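Xylulokinase (Brucella ovis, PDB 5VM1) probably phosphorylates D-xylulose to D-xylulose 5-phosphate at the expense of ATP, as a member of the FGGY family of carbohydrate kinases. Local coordinates at residues S335-P340 against Q478-L483; V378-R383 against A416-V421; R324-T329 against S408-K413; A283-C288 against G344-Y349; L269-G274 against A392-T397. All blocks are in the same frame, centred on the assembly; numbering follows the deposited sequence.

Contact 1: residues S335-P340 against Q478-L483; sequences SVTFLP and QRYHAL
Strand 337-339 and the helical segment 478-483 run obliquely past each other. Their axes come within 8.8 Å and make an angle of 44°. The backbones are nearest at Thr-337 and Tyr-480, with 6.4 Å between the CA atoms. Tyr-480 makes the largest share of the contact. Its CG stands anti to the backbone N (chi1 169°), and the ring reaches along the strand. Leu-339 lays its CD2 over one face of this ring, 3.8 Å from the centroid and off-centre toward the CD2-CE2 side. This is a CH-pi contact. The backbone carbonyl of Phe-338 lies in the ring plane, its O 3.4 Å from Tyr-480 CE2. Farther out, Pro-340 CD touches the tip of the tyrosine, 3.5 Å from Tyr-480 OH. The strand belongs to the C-terminal FGGY domain and pairs antiparallel with strand 357-359 in a small two-stranded sheet. Helix 470-488, the last helix of the chain, covers one side of it. On the other side Phe-338 turns away from the helix and meets the ring of Phe-358. Thr-337 points at the helix. Its CG2, anti to the backbone N, meets Leu-483 tip to tip, with 3.8 Å to Leu-483 CD1. The bent chain of Arg-479 crosses the same threonine obliquely, and Thr-337 OG1 lies near the edge of its guanidinium. Phe-380 of helix 367-390 also meets the Tyr-480 ring.

Contact 2: residues V378-R383 against A416-V421; sequences VAFAIR and ATALNV
Arg-383 carries the polar part of this contact between helix 367-390 and the C-terminal end of helix 409-419. Its CB packs on Leu-419, 3.7 Å from Leu-419 CD2. The same methyl touches the backbone, with 3.5 Å from Leu-419 CD2 to Arg-383 CA. The chain then bends at chi2 and chi3 and passes the carbonyl of Ala-418. Arg-383 CD lies 3.8 Å from Ala-418 O. NE comes closest, with 3.0 Å between Arg-383 NE and Ala-418 O. The oxygen meets the guanidinium obliquely. Beyond CZ, NH1 forms a salt bridge with Asp-474, and Tyr-477 gives the guanidinium a cation-pi partner. Both lie on helix 470-488, so the arginine connects three helices.

The rest is apolar. Ala-379 and Ala-418 face each other, their CB atoms 4.1 Å apart. These small residues let the helices come close, with 6.4 Å between the CA atoms of Ala-379 and Ala-418. Ile-382 CG2 meets Leu-419 CD2 at 4.2 Å, the two side chains crossing at about a right angle. Helix 409-419 ends here, and Asn-420 follows with positive phi. The Ala-418 carbonyl therefore belongs to the last turn, where the helix dipole is negative. A guanidinium at this end would probably be favoured by the dipole as well as by Asp-474, and its positive charge should be stabilised.

Contact 3: residues R324-T329 against S408-K413; sequences RELGET and STYWLK
The apolar part of the contact is one leucine on one tyrosine. Leu-326, in the last turn of helix 319-326, points at Tyr-410, near the start of helix 409-419. Its CD2 sits over the centre of the ring, 3.6 Å from the Tyr-410 centroid and only 6° off the ring normal. This is a well-centred CH-pi contact. Leu-326 CG also lies 3.7 Å from Tyr-410 CE2. At the ring edge is the backbone of Gly-327, whose O is 3.4 Å from Tyr-410 CD2. Gly-327 leaves the helix with positive phi, a backbone shape suited to glycine. The ring is anchored at its far end, where OH bonds to Lys-331 N.

Two hydrogen bonds link the segments, both through Glu-328. The extended chain of Lys-413 brings NZ to Glu-328 O at 3.1 Å, with NZ above the carbonyl plane. Thr-409 OG1 donates to Glu-328 OE1 at 3.0 Å and meets the carboxylate 37° out of its plane.

The third kind is capping. Ser-408 is the N-cap of helix 409-419, and its OG accepts from Trp-411 N at 2.9 Å with a fairly straight angle of 161°. Ser-408 OG also bonds Asp-323.

Lysine and glutamate are not paired as charges here, since Glu-328 OE1 and Lys-413 NZ are 6.5 Å apart. Opposite charge probably helps only at a distance. The partial positive charge of the helix start may favour the nearby carboxylate.

Contact 4: residues A283-C288 against G344-Y349; sequences AVHAFC and GERTPY
The loop between strands 337-339 and 357-359 of the C-terminal FGGY domain meets the residues leading into edge strand 285-288 here. One side-chain hydrogen bond joins them. Thr-347 OG1 donates to Ala-283 O at 2.7 Å, from above the carbonyl plane, with a C=O...donor angle of 146°. The hydroxyl is also bonded to Val-300 N, so it ties the loop to the residues leading into strand 285-288 and to strand 295-301. Ala-283 points at the loop and places CB 3.6 Å from Arg-346 O. A cis peptide precedes Pro-348.

Arg-346 starts with CG anti to the backbone N and bends at chi3. Its NH2 lies at the edge of the His-285 ring, 3.9 Å from His-285 NE2. The ring and guanidinium planes are 77° apart. Phe-133 gives this guanidinium a cation-pi partner. In the loop, Arg-346 N donates to the anti lone pair of Glu-345 OE1 at 3.0 Å.

The side chain of His-285 is about 7 Å from that of His-88, a predicted substrate-binding residue. It is about 11 Å from that of Asp-243, the predicted proton acceptor. The position fits the sugar-binding cleft between the two domains of an FGGY kinase.

Contact 5: residues L269-G274 against A392-T397; sequences LFAANG and AGTEIT
Segment 392-397 crosses strand 269-273 steeply and approaches it through Thr-394 to Ile-396, with 7.6 Å between the CA atoms of Ala-271 and Ile-396 and 7.4 Å between those of Asn-273 and Thr-394. That spacing is too wide for backbone pairing, so side chains make the contact. Leu-269 and Ala-271 point at the loop, while Phe-270 and Ala-272 point away. Leu-269 has CG anti to the backbone N (chi1 -176°), and its CD2 meets Ile-396 CD1 at 4.2 Å. The same isoleucine methyl lies 4.5 Å from Ala-271 CB. Ala-271 CB also touches the methyl of Thr-394, 4.1 Å from Thr-394 CG2.

The strand belongs to the seven-stranded mixed sheet of the C-terminal domain, a fold of the actin-like ATPase clan. The loop leads from helix 367-390, which packs on the same face of the sheet, into strand 399-402. Leu-389 of that helix touches Leu-269, Ala-271 and Ile-396, and so completes the apolar cluster.

The polar end is at Asn-273 and Thr-394, whose side chains cross at about a right angle. Asn-273 ND2 is 3.0 Å from Thr-394 OG1. Both atoms are bonded to Gln-297 OE1 on the neighbouring strand 295-301. At the start of the loop, Ala-392 O accepts from both Gln-297 NE2 and Gln-277 NE2.

Overall arrangement
All five contacts lie in the C-terminal half of the chain. Their first segments come in the order 5, 4, 3, 1, 2, from residue 269 to 383. Contacts 1 and 2 touch, their centres 13 Å apart, where Tyr-480 packs on helix 367-390. Contacts 2 and 3 share helix 409-419 and are 14 Å apart. Contacts 4 and 5 are 13 Å apart and reach the same seven-stranded sheet without touching. Contact 3 is farthest from contact 4, at 28 Å. Contact 2 touches contacts 1, 3, 4 and 5. Helix 367-390 packs on the sheet and also meets helices 409-419 and 470-488, and contact 4 lies toward the predicted active site.

Contact 1: residues S335-P340 against Q478-L483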
# COMPACT_ATOMS: atom_id res chain seq x y z
N SER A 335 -11.07 7.29 31.27
CA SER A 335 -10.13 8.39 31.44
C SER A 335 -8.80 8.11 30.77
O SER A 335 -8.03 9.05 30.57
CB SER A 335 -9.94 8.69 32.93
OG SER A 335 -9.38 7.60 33.62
N VAL A 336 -8.55 6.85 30.40
CA VAL A 336 -7.30 6.47 29.74
C VAL A 336 -7.34 6.82 28.26
O VAL A 336 -8.32 6.54 27.55
CB VAL A 336 -7.02 4.97 29.92
CG1 VAL A 336 -5.73 4.67 29.22
CG2 VAL A 336 -6.92 4.60 31.38
N THR A 337 -6.28 7.47 27.79
CA THR A 337 -6.09 7.83 26.40
C THR A 337 -4.77 7.24 25.92
O THR A 337 -3.77 7.26 26.65
CB THR A 337 -6.10 9.38 26.22
OG1 THR A 337 -7.42 9.91 26.47
CG2 THR A 337 -5.61 9.80 24.84
N PHE A 338 -4.75 6.69 24.71
CA PHE A 338 -3.53 6.13 24.15
C PHE A 338 -3.16 6.89 22.87
O PHE A 338 -3.99 7.03 21.97
CB PHE A 338 -3.69 4.63 23.86
CG PHE A 338 -2.50 3.99 23.24
CD1 PHE A 338 -1.36 3.75 23.97
CD2 PHE A 338 -2.51 3.60 21.92
CE1 PHE A 338 -0.24 3.14 23.40
CE2 PHE A 338 -1.41 3.00 21.35
CZ PHE A 338 -0.28 2.77 22.09
N LEU A 339 -1.96 7.45 22.84
CA LEU A 339 -1.41 7.98 21.60
C LEU A 339 -0.55 6.91 20.93
O LEU A 339 0.46 6.49 21.52
CB LEU A 339 -0.57 9.22 21.86
CG LEU A 339 -1.19 10.54 22.25
CD1 LEU A 339 -0.11 11.58 21.98
CD2 LEU A 339 -2.43 10.87 21.48
N PRO A 340 -0.89 6.43 19.72
CA PRO A 340 -0.18 5.28 19.14
C PRO A 340 1.11 5.61 18.41
O PRO A 340 1.46 4.94 17.43
CB PRO A 340 -1.22 4.69 18.17
CG PRO A 340 -2.04 5.85 17.76
CD PRO A 340 -2.06 6.83 18.91
N GLN A 478 -11.46 14.64 21.44
CA GLN A 478 -10.86 15.95 21.70
C GLN A 478 -9.72 15.85 22.71
O GLN A 478 -8.69 16.53 22.56
CB GLN A 478 -11.93 16.94 22.15
CG GLN A 478 -12.94 17.28 21.04
CD GLN A 478 -12.32 18.04 19.86
OE1 GLN A 478 -11.21 18.58 19.97
NE2 GLN A 478 -12.99 18.00 18.71
N ARG A 479 -9.86 14.99 23.73
CA ARG A 479 -8.76 14.72 24.65
C ARG A 479 -7.54 14.20 23.90
O ARG A 479 -6.44 14.74 24.04
CB ARG A 479 -9.22 13.68 25.68
CG ARG A 479 -9.17 14.09 27.16
CD ARG A 479 -10.44 13.61 27.88
NE ARG A 479 -10.61 12.16 27.74
CZ ARG A 479 -11.78 11.53 27.77
NH1 ARG A 479 -12.92 12.23 27.92
NH2 ARG A 479 -11.82 10.19 27.63
N TYR A 480 -7.74 13.22 23.02
CA TYR A 480 -6.64 12.67 22.24
C TYR A 480 -5.99 13.75 21.38
O TYR A 480 -4.76 13.78 21.24
CB TYR A 480 -7.19 11.53 21.38
CG TYR A 480 -6.29 10.97 20.30
CD1 TYR A 480 -6.16 11.61 19.06
CD2 TYR A 480 -5.64 9.76 20.49
CE1 TYR A 480 -5.36 11.09 18.07
CE2 TYR A 480 -4.83 9.23 19.50
CZ TYR A 480 -4.70 9.90 18.29
OH TYR A 480 -3.91 9.36 17.30
N HIS A 481 -6.80 14.62 20.80
CA HIS A 481 -6.28 15.66 19.91
C HIS A 481 -5.48 16.71 20.68
O HIS A 481 -4.47 17.21 20.17
CB HIS A 481 -7.45 16.28 19.15
CG HIS A 481 -7.02 17.19 18.04
ND1 HIS A 481 -7.51 18.46 17.88
CD2 HIS A 481 -6.15 16.99 17.02
CE1 HIS A 481 -6.96 19.02 16.82
NE2 HIS A 481 -6.12 18.14 16.28
N ALA A 482 -5.95 17.10 21.88
CA ALA A 482 -5.25 18.10 22.70
C ALA A 482 -3.93 17.58 23.27
O ALA A 482 -3.06 18.38 23.62
CB ALA A 482 -6.15 18.58 23.84
N LEU A 483 -3.78 16.27 23.40
CA LEU A 483 -2.53 15.72 23.92
C LEU A 483 -1.36 15.96 22.97
O LEU A 483 -0.22 16.10 23.44
CB LEU A 483 -2.69 14.23 24.21
CG LEU A 483 -2.98 14.04 25.69
CD1 LEU A 483 -3.44 12.63 26.02
CD2 LEU A 483 -1.75 14.41 26.49

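Contact 2: residues V378-R383 against A416-V421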
# COMPACT_ATOMS: atom_id res chain seq x y z
N VAL A 378 -6.11 4.29 18.30
CA VAL A 378 -5.87 4.08 16.88
C VAL A 378 -7.07 4.55 16.09
O VAL A 378 -6.92 5.21 15.06
CB VAL A 378 -5.53 2.61 16.58
CG1 VAL A 378 -5.70 2.33 15.09
CG2 VAL A 378 -4.10 2.34 16.96
N ALA A 379 -8.29 4.30 16.60
CA ALA A 379 -9.48 4.84 15.94
C ALA A 379 -9.39 6.36 15.80
O ALA A 379 -9.69 6.90 14.73
CB ALA A 379 -10.73 4.46 16.73
N PHE A 380 -8.94 7.05 16.86
CA PHE A 380 -8.79 8.51 16.80
C PHE A 380 -7.72 8.94 15.79
O PHE A 380 -7.91 9.94 15.08
CB PHE A 380 -8.45 9.05 18.19
CG PHE A 380 -9.54 8.87 19.18
CD1 PHE A 380 -10.84 9.01 18.78
CD2 PHE A 380 -9.27 8.53 20.50
CE1 PHE A 380 -11.88 8.84 19.67
CE2 PHE A 380 -10.29 8.34 21.40
CZ PHE A 380 -11.60 8.49 20.99
N ALA A 381 -6.63 8.19 15.68
CA ALA A 381 -5.66 8.48 14.62
C ALA A 381 -6.30 8.34 13.24
O ALA A 381 -6.04 9.16 12.35
CB ALA A 381 -4.45 7.55 14.73
N ILE A 382 -7.12 7.31 13.03
CA ILE A 382 -7.85 7.21 11.77
C ILE A 382 -8.75 8.43 11.57
O ILE A 382 -8.84 8.98 10.47
CB ILE A 382 -8.68 5.90 11.73
CG1 ILE A 382 -7.76 4.68 11.77
CG2 ILE A 382 -9.53 5.85 10.47
CD1 ILE A 382 -8.49 3.42 11.98
N ARG A 383 -9.40 8.90 12.63
CA ARG A 383 -10.22 10.10 12.49
C ARG A 383 -9.37 11.33 12.19
O ARG A 383 -9.80 12.23 11.46
CB ARG A 383 -11.11 10.27 13.74
CG ARG A 383 -11.14 11.59 14.38
CD ARG A 383 -12.48 12.24 14.28
NE ARG A 383 -13.42 11.98 15.37
CZ ARG A 383 -14.27 12.90 15.84
NH1 ARG A 383 -15.14 12.62 16.81
NH2 ARG A 383 -14.24 14.14 15.33
N ALA A 416 -16.08 3.04 13.59
CA ALA A 416 -17.33 3.60 13.07
C ALA A 416 -17.87 4.69 13.98
O ALA A 416 -18.36 5.73 13.50
CB ALA A 416 -18.38 2.49 12.89
N THR A 417 -17.83 4.47 15.28
CA THR A 417 -18.36 5.50 16.15
C THR A 417 -17.45 6.72 16.21
O THR A 417 -17.93 7.86 16.34
CB THR A 417 -18.63 4.90 17.53
OG1 THR A 417 -19.58 3.83 17.36
CG2 THR A 417 -19.16 5.96 18.52
N ALA A 418 -16.14 6.53 16.04
CA ALA A 418 -15.24 7.67 16.05
C ALA A 418 -15.42 8.52 14.79
O ALA A 418 -15.31 9.75 14.86
CB ALA A 418 -13.79 7.20 16.20
N LEU A 419 -15.70 7.89 13.64
CA LEU A 419 -15.89 8.60 12.37
C LEU A 419 -17.33 8.97 12.09
O LEU A 419 -17.58 9.86 11.27
CB LEU A 419 -15.43 7.72 11.20
CG LEU A 419 -14.04 7.10 11.28
CD1 LEU A 419 -13.81 6.24 10.08
CD2 LEU A 419 -12.92 8.14 11.39
N ASN A 420 -18.27 8.32 12.76
CA ASN A 420 -19.69 8.38 12.42
C ASN A 420 -19.91 8.06 10.94
O ASN A 420 -20.68 8.73 10.25
CB ASN A 420 -20.31 9.73 12.77
CG ASN A 420 -21.82 9.63 12.94
OD1 ASN A 420 -22.35 8.53 13.14
ND2 ASN A 420 -22.51 10.75 12.81
N VAL A 421 -19.23 7.02 10.44
CA VAL A 421 -19.55 6.40 9.15
C VAL A 421 -19.74 4.90 9.39
O VAL A 421 -19.08 4.32 10.26
CB VAL A 421 -18.49 6.65 8.07
CG1 VAL A 421 -18.06 8.10 8.02
CG2 VAL A 421 -17.29 5.76 8.25

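Contact 3: residues R324-T329 against S408-K413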
# COMPACT_ATOMS: atom_id res chain seq x y z
N ARG A 324 -10.53 -10.79 22.86
CA ARG A 324 -11.52 -11.64 23.50
C ARG A 324 -11.86 -11.16 24.92
O ARG A 324 -13.02 -11.25 25.34
CB ARG A 324 -11.04 -13.09 23.53
CG ARG A 324 -12.16 -14.10 23.64
CD ARG A 324 -11.62 -15.51 23.97
NE ARG A 324 -10.51 -15.45 24.90
CZ ARG A 324 -10.63 -15.48 26.23
NH1 ARG A 324 -11.83 -15.58 26.79
NH2 ARG A 324 -9.55 -15.40 26.99
N GLU A 325 -10.88 -10.63 25.66
CA GLU A 325 -11.16 -10.15 27.02
C GLU A 325 -12.01 -8.89 27.00
O GLU A 325 -12.92 -8.74 27.82
CB GLU A 325 -9.86 -9.92 27.78
CG GLU A 325 -10.02 -9.37 29.21
CD GLU A 325 -8.68 -9.13 29.90
OE1 GLU A 325 -7.72 -8.70 29.23
OE2 GLU A 325 -8.57 -9.42 31.12
N LEU A 326 -11.76 -7.98 26.05
CA LEU A 326 -12.50 -6.73 25.98
C LEU A 326 -13.95 -6.95 25.56
O LEU A 326 -14.87 -6.32 26.10
CB LEU A 326 -11.80 -5.78 25.02
CG LEU A 326 -12.33 -4.36 24.93
CD1 LEU A 326 -12.30 -3.69 26.29
CD2 LEU A 326 -11.48 -3.60 23.91
N GLY A 327 -14.18 -7.84 24.60
CA GLY A 327 -15.52 -8.25 24.23
C GLY A 327 -16.00 -7.65 22.91
O GLY A 327 -15.30 -6.90 22.22
N GLU A 328 -17.27 -7.95 22.62
CA GLU A 328 -17.92 -7.52 21.39
C GLU A 328 -18.74 -6.24 21.55
O GLU A 328 -19.01 -5.58 20.54
CB GLU A 328 -18.85 -8.63 20.86
CG GLU A 328 -18.24 -10.05 20.75
CD GLU A 328 -17.36 -10.25 19.53
OE1 GLU A 328 -17.86 -10.16 18.38
OE2 GLU A 328 -16.16 -10.52 19.71
N THR A 329 -19.07 -5.85 22.78
CA THR A 329 -19.90 -4.67 23.02
C THR A 329 -19.04 -3.43 23.25
O THR A 329 -18.09 -3.46 24.04
CB THR A 329 -20.82 -4.91 24.22
OG1 THR A 329 -21.74 -5.97 23.90
CG2 THR A 329 -21.61 -3.65 24.56
N SER A 408 -11.36 -7.72 14.64
CA SER A 408 -11.85 -7.33 15.96
C SER A 408 -13.17 -6.57 15.81
O SER A 408 -13.19 -5.43 15.32
CB SER A 408 -10.82 -6.47 16.68
OG SER A 408 -11.45 -5.76 17.72
N THR A 409 -14.26 -7.17 16.28
CA THR A 409 -15.55 -6.49 16.28
C THR A 409 -15.49 -5.21 17.11
O THR A 409 -16.09 -4.19 16.75
CB THR A 409 -16.64 -7.43 16.82
OG1 THR A 409 -16.64 -8.64 16.07
CG2 THR A 409 -17.99 -6.78 16.72
N TYR A 410 -14.77 -5.24 18.23
CA TYR A 410 -14.65 -4.03 19.03
C TYR A 410 -14.00 -2.92 18.22
O TYR A 410 -14.48 -1.78 18.21
CB TYR A 410 -13.86 -4.28 20.32
CG TYR A 410 -14.11 -3.23 21.37
CD1 TYR A 410 -13.52 -1.97 21.27
CD2 TYR A 410 -14.96 -3.49 22.45
CE1 TYR A 410 -13.76 -1.00 22.22
CE2 TYR A 410 -15.21 -2.52 23.41
CZ TYR A 410 -14.61 -1.28 23.29
OH TYR A 410 -14.85 -0.30 24.22
N TRP A 411 -12.90 -3.24 17.53
CA TRP A 411 -12.16 -2.22 16.80
C TRP A 411 -13.02 -1.58 15.73
O TRP A 411 -12.92 -0.37 15.49
CB TRP A 411 -10.90 -2.79 16.15
CG TRP A 411 -9.73 -1.86 16.25
CD1 TRP A 411 -9.76 -0.52 16.56
CD2 TRP A 411 -8.35 -2.21 16.13
NE1 TRP A 411 -8.48 -0.02 16.62
CE2 TRP A 411 -7.60 -1.04 16.36
CE3 TRP A 411 -7.67 -3.40 15.85
CZ2 TRP A 411 -6.20 -1.03 16.31
CZ3 TRP A 411 -6.30 -3.38 15.79
CH2 TRP A 411 -5.58 -2.21 16.02
N LEU A 412 -13.85 -2.38 15.05
CA LEU A 412 -14.69 -1.86 13.98
C LEU A 412 -15.78 -0.95 14.52
O LEU A 412 -16.06 0.10 13.93
CB LEU A 412 -15.31 -3.00 13.18
CG LEU A 412 -14.31 -3.88 12.45
CD1 LEU A 412 -15.05 -4.97 11.71
CD2 LEU A 412 -13.49 -3.03 11.49
N LYS A 413 -16.41 -1.34 15.64
CA LYS A 413 -17.41 -0.48 16.25
C LYS A 413 -16.78 0.81 16.77
O LYS A 413 -17.37 1.89 16.67
CB LYS A 413 -18.11 -1.21 17.39
CG LYS A 413 -18.89 -2.43 16.95
CD LYS A 413 -19.93 -2.83 17.96
CE LYS A 413 -20.49 -4.19 17.66
NZ LYS A 413 -21.33 -4.68 18.76

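Contact 4: residues A283-C288 against G344-Y349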
# COMPACT_ATOMS: atom_id res chain seq x y z
N ALA A 283 0.75 15.84 5.33
CA ALA A 283 1.41 14.55 5.24
C ALA A 283 0.46 13.45 4.76
O ALA A 283 0.54 12.31 5.22
CB ALA A 283 2.07 14.16 6.55
N VAL A 284 -0.44 13.77 3.83
CA VAL A 284 -1.18 12.72 3.13
C VAL A 284 -0.46 12.44 1.82
O VAL A 284 0.21 13.31 1.26
CB VAL A 284 -2.68 13.05 2.87
CG1 VAL A 284 -3.25 14.00 3.91
CG2 VAL A 284 -2.87 13.56 1.47
N HIS A 285 -0.50 11.19 1.37
CA HIS A 285 0.02 10.83 0.05
C HIS A 285 -1.07 10.98 -1.00
O HIS A 285 -2.24 10.68 -0.76
CB HIS A 285 0.57 9.40 0.06
CG HIS A 285 1.82 9.27 0.86
ND1 HIS A 285 2.97 9.97 0.57
CD2 HIS A 285 2.08 8.60 2.01
CE1 HIS A 285 3.90 9.70 1.47
NE2 HIS A 285 3.38 8.88 2.36
N ALA A 286 -0.67 11.48 -2.18
CA ALA A 286 -1.56 11.58 -3.34
C ALA A 286 -0.83 10.97 -4.53
O ALA A 286 0.20 11.49 -4.98
CB ALA A 286 -1.97 13.02 -3.65
N PHE A 287 -1.38 9.87 -5.04
CA PHE A 287 -0.78 9.12 -6.12
C PHE A 287 -1.82 8.89 -7.20
O PHE A 287 -3.03 8.92 -6.94
CB PHE A 287 -0.29 7.74 -5.65
CG PHE A 287 0.80 7.77 -4.63
CD1 PHE A 287 1.90 8.59 -4.77
CD2 PHE A 287 0.76 6.91 -3.53
CE1 PHE A 287 2.93 8.58 -3.82
CE2 PHE A 287 1.78 6.89 -2.58
CZ PHE A 287 2.87 7.74 -2.73
N CYS A 288 -1.33 8.60 -8.41
CA CYS A 288 -2.20 8.11 -9.46
C CYS A 288 -2.80 6.76 -9.06
O CYS A 288 -2.17 5.96 -8.36
CB CYS A 288 -1.44 7.93 -10.78
SG CYS A 288 -0.56 9.40 -11.37
N GLY A 344 6.91 7.49 16.04
CA GLY A 344 6.52 8.78 15.50
C GLY A 344 5.13 8.65 14.92
O GLY A 344 4.41 7.69 15.18
N GLU A 345 4.76 9.62 14.10
CA GLU A 345 3.52 9.54 13.34
C GLU A 345 3.74 10.20 11.98
O GLU A 345 4.51 11.15 11.85
CB GLU A 345 2.32 10.21 14.03
CG GLU A 345 0.99 9.96 13.28
CD GLU A 345 0.66 8.48 13.15
OE1 GLU A 345 1.42 7.72 12.50
OE2 GLU A 345 -0.38 8.06 13.70
N ARG A 346 3.07 9.65 10.96
CA ARG A 346 3.11 10.22 9.62
C ARG A 346 1.92 11.17 9.42
O ARG A 346 2.04 12.37 9.70
CB ARG A 346 3.17 9.10 8.55
CG ARG A 346 3.43 9.61 7.14
CD ARG A 346 3.97 8.56 6.18
NE ARG A 346 5.35 8.20 6.53
CZ ARG A 346 6.12 7.38 5.82
NH1 ARG A 346 7.35 7.12 6.24
NH2 ARG A 346 5.68 6.84 4.68
N THR A 347 0.76 10.66 9.00
CA THR A 347 -0.40 11.53 8.78
C THR A 347 -1.07 11.85 10.11
O THR A 347 -1.47 10.94 10.84
CB THR A 347 -1.40 10.84 7.85
OG1 THR A 347 -0.73 10.36 6.68
CG2 THR A 347 -2.61 11.75 7.50
N PRO A 348 -1.26 13.14 10.45
CA PRO A 348 -1.00 14.37 9.68
C PRO A 348 0.19 15.25 10.11
O PRO A 348 0.35 16.33 9.56
CB PRO A 348 -2.28 15.15 9.91
CG PRO A 348 -2.57 14.85 11.36
CD PRO A 348 -2.15 13.42 11.59
N TYR A 349 1.04 14.80 11.03
CA TYR A 349 2.01 15.72 11.61
C TYR A 349 3.41 15.53 11.04
O TYR A 349 4.24 16.44 11.17
CB TYR A 349 2.07 15.53 13.14
CG TYR A 349 0.74 15.61 13.86
CD1 TYR A 349 0.01 16.80 13.93
CD2 TYR A 349 0.18 14.46 14.44
CE1 TYR A 349 -1.23 16.86 14.58
CE2 TYR A 349 -1.04 14.51 15.09
CZ TYR A 349 -1.75 15.71 15.16
OH TYR A 349 -2.97 15.75 15.80

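Contact 5: residues L269-G274 against A392-T397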
# COMPACT_ATOMS: atom_id res chain seq x y z
N LEU A 269 -5.46 4.51 5.29
CA LEU A 269 -6.76 5.02 4.86
C LEU A 269 -6.60 5.38 3.39
O LEU A 269 -5.83 6.28 3.06
CB LEU A 269 -7.15 6.23 5.70
CG LEU A 269 -8.51 6.87 5.49
CD1 LEU A 269 -9.61 5.89 5.93
CD2 LEU A 269 -8.62 8.15 6.26
N PHE A 270 -7.27 4.64 2.51
CA PHE A 270 -7.13 4.77 1.06
C PHE A 270 -8.43 5.32 0.51
O PHE A 270 -9.48 4.70 0.67
CB PHE A 270 -6.83 3.43 0.39
CG PHE A 270 -6.57 3.53 -1.11
CD1 PHE A 270 -7.59 3.80 -2.01
CD2 PHE A 270 -5.28 3.29 -1.63
CE1 PHE A 270 -7.34 3.87 -3.37
CE2 PHE A 270 -5.02 3.36 -2.98
CZ PHE A 270 -6.06 3.63 -3.86
N ALA A 271 -8.33 6.44 -0.18
CA ALA A 271 -9.48 7.08 -0.79
C ALA A 271 -9.21 7.29 -2.27
O ALA A 271 -8.18 7.86 -2.65
CB ALA A 271 -9.77 8.41 -0.09
N ALA A 272 -10.15 6.85 -3.11
CA ALA A 272 -10.05 7.10 -4.54
C ALA A 272 -10.54 8.51 -4.87
O ALA A 272 -11.51 8.99 -4.26
CB ALA A 272 -10.83 6.06 -5.31
N ASN A 273 -9.85 9.18 -5.81
CA ASN A 273 -10.14 10.56 -6.22
C ASN A 273 -10.42 10.71 -7.72
O ASN A 273 -9.77 10.07 -8.56
CB ASN A 273 -8.99 11.54 -5.90
CG ASN A 273 -8.59 11.55 -4.43
OD1 ASN A 273 -7.43 11.80 -4.12
ND2 ASN A 273 -9.54 11.30 -3.54
N GLY A 274 -11.33 11.63 -8.06
CA GLY A 274 -11.59 12.01 -9.44
C GLY A 274 -10.61 13.00 -10.03
O GLY A 274 -10.67 13.27 -11.24
N ALA A 392 -8.28 17.96 1.94
CA ALA A 392 -7.70 17.86 0.61
C ALA A 392 -8.76 17.54 -0.44
O ALA A 392 -8.44 16.97 -1.49
CB ALA A 392 -6.55 16.86 0.60
N GLY A 393 -10.03 17.89 -0.16
CA GLY A 393 -11.12 17.87 -1.14
C GLY A 393 -11.92 16.59 -1.24
O GLY A 393 -12.72 16.46 -2.18
N THR A 394 -11.78 15.68 -0.29
CA THR A 394 -12.37 14.36 -0.31
C THR A 394 -13.37 14.28 0.83
O THR A 394 -13.06 14.68 1.95
CB THR A 394 -11.27 13.27 -0.18
OG1 THR A 394 -10.62 13.08 -1.45
CG2 THR A 394 -11.80 11.94 0.32
N GLU A 395 -14.58 13.82 0.54
CA GLU A 395 -15.55 13.51 1.59
C GLU A 395 -15.76 12.00 1.57
O GLU A 395 -16.10 11.43 0.53
CB GLU A 395 -16.85 14.29 1.37
CG GLU A 395 -18.06 13.95 2.27
CD GLU A 395 -19.34 14.52 1.66
OE1 GLU A 395 -19.49 15.76 1.67
OE2 GLU A 395 -20.17 13.75 1.12
N ILE A 396 -15.44 11.34 2.68
CA ILE A 396 -15.57 9.88 2.78
C ILE A 396 -16.98 9.55 3.27
O ILE A 396 -17.36 9.87 4.41
CB ILE A 396 -14.49 9.30 3.69
CG1 ILE A 396 -13.14 9.36 2.99
CG2 ILE A 396 -14.82 7.87 4.10
CD1 ILE A 396 -12.00 8.69 3.77
N THR A 397 -17.79 8.92 2.42
CA THR A 397 -19.16 8.58 2.79
C THR A 397 -19.24 7.19 3.41
O THR A 397 -19.68 7.04 4.56
CB THR A 397 -20.08 8.65 1.57
OG1 THR A 397 -19.57 7.81 0.53
CG2 THR A 397 -20.21 10.08 1.07